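Local coordinates for regulatory protein SdiA (Escherichia coli, PDB 4LFU) that activates transcription of the ftsQAZ cell-division genes and, as a LuxR-type quorum-sensing receptor, responds to autoinducers made by other bacteria, at residues K182-I187 and N212-N217; H48-T53 and A231-A236. All coordinates share one frame; numbering follows the deposited sequence.

Contact 1: K182-I187 and N212-N217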
loop_
_atom_site.group_PDB
_atom_site.type_symbol
_atom_site.label_atom_id
_atom_site.label_comp_id
_atom_site.label_asym_id
_atom_site.label_seq_id
_atom_site.Cartn_x
_atom_site.Cartn_y
_atom_site.Cartn_z
ATOM N N LYS A 182 -19.312 -3.730 13.426
ATOM C CA LYS A 182 -18.524 -4.948 13.566
ATOM C C LYS A 182 -19.215 -6.152 12.927
ATOM O O LYS A 182 -18.579 -6.933 12.228
ATOM C CB LYS A 182 -18.279 -5.260 15.046
ATOM C CG LYS A 182 -17.105 -4.541 15.684
ATOM C CD LYS A 182 -16.654 -5.263 16.983
ATOM C CE LYS A 182 -16.323 -6.771 16.748
ATOM N NZ LYS A 182 -15.132 -7.036 15.828
ATOM N N ARG A 183 -20.505 -6.316 13.213
ATOM C CA ARG A 183 -21.286 -7.442 12.693
ATOM C C ARG A 183 -21.463 -7.370 11.177
ATOM O O ARG A 183 -21.392 -8.383 10.500
ATOM C CB ARG A 183 -22.659 -7.494 13.367
ATOM C CG ARG A 183 -23.574 -8.591 12.851
ATOM C CD ARG A 183 -22.968 -9.935 13.112
ATOM N NE ARG A 183 -23.947 -10.856 13.666
ATOM C CZ ARG A 183 -23.643 -11.951 14.356
ATOM N NH1 ARG A 183 -22.375 -12.272 14.579
ATOM N NH2 ARG A 183 -24.621 -12.718 14.826
ATOM N N GLU A 184 -21.693 -6.171 10.648
ATOM C CA GLU A 184 -21.759 -5.968 9.197
ATOM C C GLU A 184 -20.452 -6.400 8.521
ATOM O O GLU A 184 -20.482 -7.200 7.595
ATOM C CB GLU A 184 -22.137 -4.514 8.868
ATOM C CG GLU A 184 -23.602 -4.240 9.161
ATOM C CD GLU A 184 -24.046 -2.783 8.974
ATOM O OE1 GLU A 184 -25.273 -2.588 8.843
ATOM O OE2 GLU A 184 -23.209 -1.848 8.984
ATOM N N LYS A 185 -19.315 -5.893 9.012
ATOM C CA LYS A 185 -17.973 -6.277 8.538
ATOM C C LYS A 185 -17.715 -7.793 8.603
ATOM O O LYS A 185 -17.185 -8.390 7.645
ATOM C CB LYS A 185 -16.881 -5.518 9.295
ATOM C CG LYS A 185 -16.843 -4.030 8.997
ATOM C CD LYS A 185 -15.620 -3.355 9.607
ATOM C CE LYS A 185 -16.041 -2.178 10.495
ATOM N NZ LYS A 185 -15.222 -0.921 10.314
ATOM N N GLU A 186 -18.121 -8.425 9.705
ATOM C CA GLU A 186 -17.985 -9.885 9.847
ATOM C C GLU A 186 -18.740 -10.662 8.762
ATOM O O GLU A 186 -18.184 -11.552 8.135
ATOM C CB GLU A 186 -18.412 -10.331 11.250
ATOM C CG GLU A 186 -18.503 -11.852 11.438
ATOM C CD GLU A 186 -18.838 -12.233 12.875
ATOM O OE1 GLU A 186 -19.823 -11.689 13.415
ATOM O OE2 GLU A 186 -18.109 -13.062 13.478
ATOM N N ILE A 187 -20.012 -10.338 8.563
ATOM C CA ILE A 187 -20.798 -10.861 7.438
ATOM C C ILE A 187 -20.174 -10.555 6.054
ATOM O O ILE A 187 -20.179 -11.400 5.173
ATOM C CB ILE A 187 -22.286 -10.394 7.529
ATOM C CG1 ILE A 187 -23.016 -11.205 8.625
ATOM C CG2 ILE A 187 -23.033 -10.546 6.154
ATOM C CD1 ILE A 187 -24.231 -10.532 9.202
ATOM N N ASN A 212 -29.325 -11.298 5.774
ATOM C CA ASN A 212 -29.856 -10.452 4.708
ATOM C C ASN A 212 -30.243 -9.067 5.192
ATOM O O ASN A 212 -30.162 -8.103 4.425
ATOM C CB ASN A 212 -31.029 -11.136 3.970
ATOM C CG ASN A 212 -30.637 -12.504 3.382
ATOM O OD1 ASN A 212 -29.485 -12.713 2.968
ATOM N ND2 ASN A 212 -31.581 -13.446 3.370
ATOM N N PHE A 213 -30.677 -8.979 6.448
ATOM C CA PHE A 213 -30.892 -7.706 7.111
ATOM C C PHE A 213 -29.621 -6.869 7.052
ATOM O O PHE A 213 -29.642 -5.759 6.559
ATOM C CB PHE A 213 -31.302 -7.946 8.576
ATOM C CG PHE A 213 -31.595 -6.682 9.373
ATOM C CD1 PHE A 213 -32.409 -5.660 8.851
ATOM C CD2 PHE A 213 -31.090 -6.537 10.668
ATOM C CE1 PHE A 213 -32.690 -4.511 9.600
ATOM C CE2 PHE A 213 -31.375 -5.383 11.431
ATOM C CZ PHE A 213 -32.183 -4.384 10.894
ATOM N N HIS A 214 -28.528 -7.408 7.564
ATOM C CA HIS A 214 -27.230 -6.718 7.543
ATOM C C HIS A 214 -26.722 -6.349 6.134
ATOM O O HIS A 214 -26.227 -5.240 5.938
ATOM C CB HIS A 214 -26.177 -7.518 8.327
ATOM C CG HIS A 214 -26.468 -7.602 9.793
ATOM N ND1 HIS A 214 -26.441 -6.499 10.621
ATOM C CD2 HIS A 214 -26.817 -8.649 10.576
ATOM C CE1 HIS A 214 -26.732 -6.867 11.854
ATOM N NE2 HIS A 214 -26.961 -8.167 11.853
ATOM N N GLN A 215 -26.867 -7.278 5.182
ATOM C CA GLN A 215 -26.516 -7.061 3.775
ATOM C C GLN A 215 -27.219 -5.835 3.216
ATOM O O GLN A 215 -26.585 -4.971 2.623
ATOM C CB GLN A 215 -26.849 -8.277 2.884
ATOM C CG GLN A 215 -26.102 -9.575 3.172
ATOM C CD GLN A 215 -24.627 -9.554 2.800
ATOM O OE1 GLN A 215 -24.029 -8.499 2.554
ATOM N NE2 GLN A 215 -24.016 -10.740 2.804
ATOM N N LYS A 216 -28.528 -5.793 3.428
ATOM C CA LYS A 216 -29.401 -4.683 3.063
ATOM C C LYS A 216 -29.018 -3.338 3.635
ATOM O O LYS A 216 -29.070 -2.342 2.917
ATOM C CB LYS A 216 -30.841 -5.004 3.459
ATOM C CG LYS A 216 -31.721 -5.429 2.288
ATOM C CD LYS A 216 -31.066 -6.533 1.430
ATOM C CE LYS A 216 -31.250 -6.277 -0.061
ATOM N NZ LYS A 216 -30.484 -7.284 -0.882
ATOM N N ASN A 217 -28.645 -3.307 4.916
ATOM C CA ASN A 217 -28.230 -2.065 5.591
ATOM C C ASN A 217 -26.922 -1.491 5.028
ATOM O O ASN A 217 -26.756 -0.281 4.960
ATOM C CB ASN A 217 -28.082 -2.260 7.118
ATOM C CG ASN A 217 -29.416 -2.609 7.823
ATOM O OD1 ASN A 217 -30.506 -2.374 7.292
ATOM N ND2 ASN A 217 -29.319 -3.153 9.039
HETATM O O HOH W 1 -27.056 -3.952 10.213
#

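Contact 2: H48-T53 and A231-A236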
loop_
_atom_site.group_PDB
_atom_site.type_symbol
_atom_site.label_atom_id
_atom_site.label_comp_id
_atom_site.label_asym_id
_atom_site.label_seq_id
_atom_site.Cartn_x
_atom_site.Cartn_y
_atom_site.Cartn_z
ATOM N N HIS A 48 -7.691 6.976 -7.422
ATOM C CA HIS A 48 -8.482 6.252 -6.442
ATOM C C HIS A 48 -8.684 4.786 -6.845
ATOM O O HIS A 48 -8.725 4.468 -8.035
ATOM C CB HIS A 48 -9.820 6.953 -6.236
ATOM C CG HIS A 48 -9.704 8.244 -5.486
ATOM N ND1 HIS A 48 -8.967 9.314 -5.954
ATOM C CD2 HIS A 48 -10.240 8.643 -4.308
ATOM C CE1 HIS A 48 -9.049 10.313 -5.094
ATOM N NE2 HIS A 48 -9.818 9.933 -4.088
ATOM N N PRO A 49 -8.795 3.886 -5.851
ATOM C CA PRO A 49 -8.987 2.476 -6.157
ATOM C C PRO A 49 -10.368 2.193 -6.773
ATOM O O PRO A 49 -10.539 1.181 -7.439
ATOM C CB PRO A 49 -8.868 1.815 -4.789
ATOM C CG PRO A 49 -9.383 2.831 -3.863
ATOM C CD PRO A 49 -8.782 4.122 -4.399
ATOM N N VAL A 50 -11.340 3.076 -6.542
ATOM C CA VAL A 50 -12.738 2.886 -6.982
ATOM C C VAL A 50 -13.259 4.206 -7.543
ATOM O O VAL A 50 -12.775 5.268 -7.136
ATOM C CB VAL A 50 -13.671 2.434 -5.806
ATOM C CG1 VAL A 50 -13.317 1.038 -5.320
ATOM C CG2 VAL A 50 -13.612 3.401 -4.660
ATOM N N PRO A 51 -14.242 4.161 -8.477
ATOM C CA PRO A 51 -14.899 2.988 -9.104
ATOM C C PRO A 51 -13.913 2.164 -9.953
ATOM O O PRO A 51 -12.966 2.739 -10.514
ATOM C CB PRO A 51 -15.985 3.615 -9.995
ATOM C CG PRO A 51 -16.159 4.997 -9.492
ATOM C CD PRO A 51 -14.796 5.422 -8.998
ATOM N N PHE A 52 -14.114 0.845 -10.012
ATOM C CA PHE A 52 -13.175 -0.063 -10.691
ATOM C C PHE A 52 -13.137 0.154 -12.194
ATOM O O PHE A 52 -12.134 -0.117 -12.857
ATOM C CB PHE A 52 -13.536 -1.521 -10.428
ATOM C CG PHE A 52 -13.531 -1.897 -8.981
ATOM C CD1 PHE A 52 -12.331 -2.124 -8.317
ATOM C CD2 PHE A 52 -14.719 -2.049 -8.287
ATOM C CE1 PHE A 52 -12.328 -2.501 -6.978
ATOM C CE2 PHE A 52 -14.726 -2.418 -6.958
ATOM C CZ PHE A 52 -13.543 -2.647 -6.305
ATOM N N THR A 53 -14.252 0.670 -12.686
ATOM C CA THR A 53 -14.595 0.754 -14.091
ATOM C C THR A 53 -14.150 2.079 -14.725
ATOM O O THR A 53 -13.800 2.119 -15.905
ATOM C CB THR A 53 -16.110 0.504 -14.221
ATOM O OG1 THR A 53 -16.310 -0.761 -14.863
ATOM C CG2 THR A 53 -16.822 1.621 -14.958
ATOM N N ALA A 231 -18.861 -5.858 -0.911
ATOM C CA ALA A 231 -17.685 -6.638 -0.564
ATOM C C ALA A 231 -16.443 -6.208 -1.357
ATOM O O ALA A 231 -15.350 -6.109 -0.799
ATOM C CB ALA A 231 -17.970 -8.135 -0.755
ATOM N N CYS A 232 -16.600 -5.956 -2.659
ATOM C CA CYS A 232 -15.450 -5.550 -3.505
ATOM C C CYS A 232 -14.920 -4.184 -3.167
ATOM O O CYS A 232 -13.731 -3.996 -3.156
ATOM C CB CYS A 232 -15.808 -5.596 -4.984
ATOM S SG CYS A 232 -15.977 -7.262 -5.547
ATOM N N TYR A 233 -15.810 -3.235 -2.894
ATOM C CA TYR A 233 -15.402 -1.903 -2.441
ATOM C C TYR A 233 -14.654 -1.945 -1.099
ATOM O O TYR A 233 -13.582 -1.331 -0.945
ATOM C CB TYR A 233 -16.609 -0.962 -2.380
ATOM C CG TYR A 233 -16.899 -0.245 -3.689
ATOM C CD1 TYR A 233 -17.110 -0.952 -4.865
ATOM C CD2 TYR A 233 -16.961 1.151 -3.743
ATOM C CE1 TYR A 233 -17.391 -0.294 -6.063
ATOM C CE2 TYR A 233 -17.236 1.829 -4.951
ATOM C CZ TYR A 233 -17.450 1.095 -6.098
ATOM O OH TYR A 233 -17.733 1.748 -7.275
ATOM N N ALA A 234 -15.217 -2.692 -0.156
ATOM C CA ALA A 234 -14.577 -2.989 1.134
ATOM C C ALA A 234 -13.201 -3.668 1.015
ATOM O O ALA A 234 -12.230 -3.290 1.683
ATOM C CB ALA A 234 -15.507 -3.877 1.939
ATOM N N ALA A 235 -13.145 -4.703 0.180
ATOM C CA ALA A 235 -11.914 -5.415 -0.105
ATOM C C ALA A 235 -10.868 -4.475 -0.744
ATOM O O ALA A 235 -9.697 -4.479 -0.325
ATOM C CB ALA A 235 -12.196 -6.575 -0.986
ATOM N N ALA A 236 -11.294 -3.637 -1.708
ATOM C CA ALA A 236 -10.349 -2.769 -2.444
ATOM C C ALA A 236 -9.702 -1.682 -1.590
ATOM O O ALA A 236 -8.511 -1.377 -1.755
ATOM C CB ALA A 236 -11.012 -2.158 -3.645
#

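Contact 1: K182-I187 and N212-N217
His214 packs against Arg183 and Ile187 in the LuxR-type helix-turn-helix domain, where the axes of segments 182-187, on the first helix, and 212-217, on the probable DNA-recognition helix, cross at -102° and come within 9.6 Å. Arg183 CG makes a CH-pi contact over one face of the imidazole, 3.8 Å from the ring centroid and displaced toward the rim on the NE2 side. CG stands anti to the backbone N (chi1 177°), which lays it on the ring, while bends at chi2 and chi3 carry the guanidinium onward to a salt bridge with Glu186. Ile187 CD1 approaches the ring obliquely, 3.5 Å from His214 CD2, and Ile187 CG2 touches the amide end of Gln215. Farther along, the extended Glu184 chain reaches across, its OE1 3.3 Å from Asn217 CB, and polar groups meet through a water. It donates to Glu184 OE1 at 2.6 Å, pairs with His214 ND1 at 2.7 Å and accepts from Asn217 ND2, tying both helices together through three side chains. In the next shell, Gln215 NE2 is hydrogen-bonded to Thr191 OG1, and Lys221 NZ forms a salt bridge with the other carboxylate oxygen of Glu184, OE2.

Contact 2: H48-T53 and A231-A236
Val50 packs over one face of the Tyr233 ring where the loop between strands 41-47 and 57-61 of the autoinducer-binding domain meets helix 227-237, the last helix of the LuxR-type helix-turn-helix domain. The methyl CG1 makes a CH-pi contact almost above the ring centre, 3.9 Å from the centroid and 9° off the normal; chi1 -67° sets CG1 anti to the carbonyl carbon, facing the ring. Phe52 fills the tight part of the contact. Its CE2 comes within 3.5 Å of Tyr233 CD1, with the two ring planes nearly perpendicular at 89° but the approach oblique. The rim of the same phenyl ring meets the helix backbone and a methyl: CZ is 3.4 Å from Cys232 O, which also accepts the helical bond from Ala236 N, and CE1 is 3.6 Å from Ala236 CB. The fit slackens at the partly exposed Pro49, which approaches no closer than CB to Ala236 O, 4.4 Å. Pro51, which follows a cis peptide bond, meets the phenol end and also packs on Glu193 of the second subunit. Tyr233 OH lies 3.6 Å from Pro51 CA and is hydrogen-bonded to Glu193 OE1 of that second subunit.

How the contacts relate
Contact 1 holds two helices of the helix-turn-helix domain together, whereas contact 2 joins that domain to the autoinducer-binding domain. Their centres lie 18 Å apart and their nearest atoms about 7 Å, without touching. The chain between the two halves of contact 2 contains all of contact 1, and helix 227-237 comes next after helix 208-222. Helix 182-192 bridges the gap: its first turns belong to contact 1, while farther along Leu188 and the same Thr191 that is hydrogen-bonded to Gln215 pack on Ala231. Segment 212-217 overlaps the predicted DNA-binding motif; contact 2 instead borders the second subunit.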